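PDB 1U0K: gene product PA4716, which is a predicted epimerase of the PhzF family that probably isomerises a small-molecule substrate. Local coordinates for the interface of chains A and B. Residues are numbered along the deposited sequence; one frame, centred on the assembly and turned at random. Chains: chain A/B, gene product PA4716.

The interface of chains A and B. Residues chain A 7, 40, 43, 282, 284; chain B 9, 11, 18, 276-278.
B:Leu18 lays its CD2 methyl over the middle of one face of the A:Trp40 indole, 3.7 Å from the centroid of the six-membered ring, a CH-pi contact in which the two side chains meet nearly perpendicular. CD1 of B:Leu18 lies 3.9 Å from NE1, the indole nitrogen of A:Trp40. B:Leu277 runs antiparallel alongside the benzo end of the same indole, its CD2 methyl 3.9 Å from CH2 of A:Trp40. Farther out, the CB methyl of B:Ala278 packs against CE2 of A:Tyr7, whose ring has A:Leu282 CD2 at its edge. Here A:Leu282 and B:Ala278 form an antiparallel bridge between the long strands 267-282 of the two chains.

The polar rim illustrates how a carboxylate can be held at the margin of an apolar cluster, here by an amide bond. A:Glu43, with CG anti to its backbone N (chi1 -174°) and its chain bent at chi2, reaches end-on towards B:Gln9. NE2, the side-chain amide nitrogen of B:Gln9, donates to OE1 of A:Glu43 over 2.9 Å, nearly straight at 173°, arriving from above the carboxylate plane. OD1 of B:Asp11 lies 2.5 Å from OE1 of A:Glu43, a spacing suggesting that the two acids may share a proton. The backbone N of B:Leu18 donates to OD2 of B:Asp11 (2.8 Å), tying this acid to the residue that covers the indole. Repeated by two-fold symmetry, the patch joins the two copies in the deposited assembly, plausibly a biological dimer.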
loop_
_atom_site.group_PDB
_atom_site.type_symbol
_atom_site.label_atom_id
_atom_site.label_comp_id
_atom_site.label_asym_id
_atom_site.label_seq_id
_atom_site.Cartn_x
_atom_site.Cartn_y
_atom_site.Cartn_z
ATOM N N TYR A 7 -15.309 4.853 -7.405
ATOM C CA TYR A 7 -14.772 4.912 -6.060
ATOM C C TYR A 7 -14.227 6.303 -5.796
ATOM O O TYR A 7 -14.071 7.124 -6.720
ATOM C CB TYR A 7 -13.731 3.817 -5.809
ATOM C CG TYR A 7 -12.425 3.996 -6.538
ATOM C CD1 TYR A 7 -11.442 4.816 -6.040
ATOM C CD2 TYR A 7 -12.197 3.350 -7.745
ATOM C CE1 TYR A 7 -10.232 4.987 -6.714
ATOM C CE2 TYR A 7 -10.982 3.502 -8.424
ATOM C CZ TYR A 7 -10.019 4.332 -7.905
ATOM O OH TYR A 7 -8.822 4.522 -8.566
ATOM N N TRP A 40 -10.111 -5.370 -5.260
ATOM C CA TRP A 40 -10.105 -3.904 -5.414
ATOM C C TRP A 40 -9.380 -3.248 -4.249
ATOM O O TRP A 40 -8.702 -2.235 -4.425
ATOM C CB TRP A 40 -11.533 -3.339 -5.547
ATOM C CG TRP A 40 -11.998 -3.228 -6.938
ATOM C CD1 TRP A 40 -12.925 -4.001 -7.561
ATOM C CD2 TRP A 40 -11.515 -2.314 -7.919
ATOM N NE1 TRP A 40 -13.080 -3.595 -8.865
ATOM C CE2 TRP A 40 -12.217 -2.562 -9.110
ATOM C CE3 TRP A 40 -10.574 -1.281 -7.903
ATOM C CZ2 TRP A 40 -12.000 -1.822 -10.275
ATOM C CZ3 TRP A 40 -10.351 -0.556 -9.066
ATOM C CH2 TRP A 40 -11.059 -0.831 -10.228
ATOM N N GLU A 43 -5.896 -3.537 -5.083
ATOM C CA GLU A 43 -5.620 -2.626 -6.194
ATOM C C GLU A 43 -5.306 -1.216 -5.692
ATOM O O GLU A 43 -4.311 -0.618 -6.105
ATOM C CB GLU A 43 -6.818 -2.564 -7.137
ATOM C CG GLU A 43 -6.592 -1.757 -8.400
ATOM C CD GLU A 43 -5.626 -2.402 -9.356
ATOM O OE1 GLU A 43 -5.082 -1.673 -10.198
ATOM O OE2 GLU A 43 -5.436 -3.642 -9.307
ATOM N N LEU A 282 -14.880 3.763 -12.904
ATOM C CA LEU A 282 -14.379 2.453 -13.300
ATOM C C LEU A 282 -14.604 2.275 -14.784
ATOM O O LEU A 282 -15.671 2.601 -15.301
ATOM C CB LEU A 282 -15.076 1.321 -12.527
ATOM C CG LEU A 282 -14.781 1.227 -11.037
ATOM C CD1 LEU A 282 -15.324 -0.087 -10.520
ATOM C CD2 LEU A 282 -13.309 1.385 -10.735
ATOM N N THR A 284 -13.690 -0.793 -16.338
ATOM C CA THR A 284 -13.787 -2.229 -16.620
ATOM C C THR A 284 -15.236 -2.688 -16.537
ATOM O O THR A 284 -16.131 -1.903 -16.246
ATOM C CB THR A 284 -12.942 -3.048 -15.634
ATOM O OG1 THR A 284 -13.309 -2.704 -14.293
ATOM C CG2 THR A 284 -11.471 -2.688 -15.764
ATOM N N GLN B 9 -5.687 4.840 -13.194
ATOM C CA GLN B 9 -5.219 3.615 -12.554
ATOM C C GLN B 9 -5.089 2.512 -13.609
ATOM O O GLN B 9 -6.059 2.200 -14.297
ATOM C CB GLN B 9 -6.206 3.176 -11.484
ATOM C CG GLN B 9 -5.776 1.916 -10.730
ATOM C CD GLN B 9 -4.511 2.073 -9.887
ATOM O OE1 GLN B 9 -4.095 3.181 -9.546
ATOM N NE2 GLN B 9 -3.897 0.942 -9.547
ATOM N N ASP B 11 -2.937 -1.466 -14.600
ATOM C CA ASP B 11 -2.141 -2.609 -14.147
ATOM C C ASP B 11 -1.182 -3.002 -15.231
ATOM O O ASP B 11 -1.579 -3.192 -16.380
ATOM C CB ASP B 11 -3.044 -3.803 -13.855
ATOM C CG ASP B 11 -3.975 -3.550 -12.728
ATOM O OD1 ASP B 11 -3.600 -2.815 -11.793
ATOM O OD2 ASP B 11 -5.113 -4.059 -12.699
ATOM N N LEU B 18 -6.946 -6.133 -12.057
ATOM C CA LEU B 18 -6.785 -6.437 -10.634
ATOM C C LEU B 18 -5.685 -7.467 -10.334
ATOM O O LEU B 18 -5.655 -8.091 -9.262
ATOM C CB LEU B 18 -8.125 -6.832 -9.992
ATOM C CG LEU B 18 -9.283 -5.860 -10.239
ATOM C CD1 LEU B 18 -10.577 -6.478 -9.718
ATOM C CD2 LEU B 18 -9.042 -4.518 -9.602
ATOM N N LEU B 276 -6.432 -1.013 -18.181
ATOM C CA LEU B 276 -6.847 0.335 -17.814
ATOM C C LEU B 276 -8.090 0.224 -16.931
ATOM O O LEU B 276 -9.154 -0.204 -17.397
ATOM C CB LEU B 276 -7.156 1.107 -19.088
ATOM C CG LEU B 276 -7.685 2.517 -18.989
ATOM C CD1 LEU B 276 -6.823 3.380 -18.078
ATOM C CD2 LEU B 276 -7.765 3.108 -20.395
ATOM N N LEU B 277 -7.965 0.608 -15.670
ATOM C CA LEU B 277 -9.009 0.330 -14.685
ATOM C C LEU B 277 -9.885 1.506 -14.319
ATOM O O LEU B 277 -11.065 1.318 -14.065
ATOM C CB LEU B 277 -8.385 -0.219 -13.407
ATOM C CG LEU B 277 -8.187 -1.732 -13.410
ATOM C CD1 LEU B 277 -7.152 -2.156 -14.400
ATOM C CD2 LEU B 277 -7.827 -2.159 -12.008
ATOM N N ALA B 278 -9.328 2.710 -14.242
ATOM C CA ALA B 278 -10.114 3.852 -13.756
ATOM C C ALA B 278 -9.559 5.177 -14.218
ATOM O O ALA B 278 -8.356 5.321 -14.418
ATOM C CB ALA B 278 -10.213 3.816 -12.229
#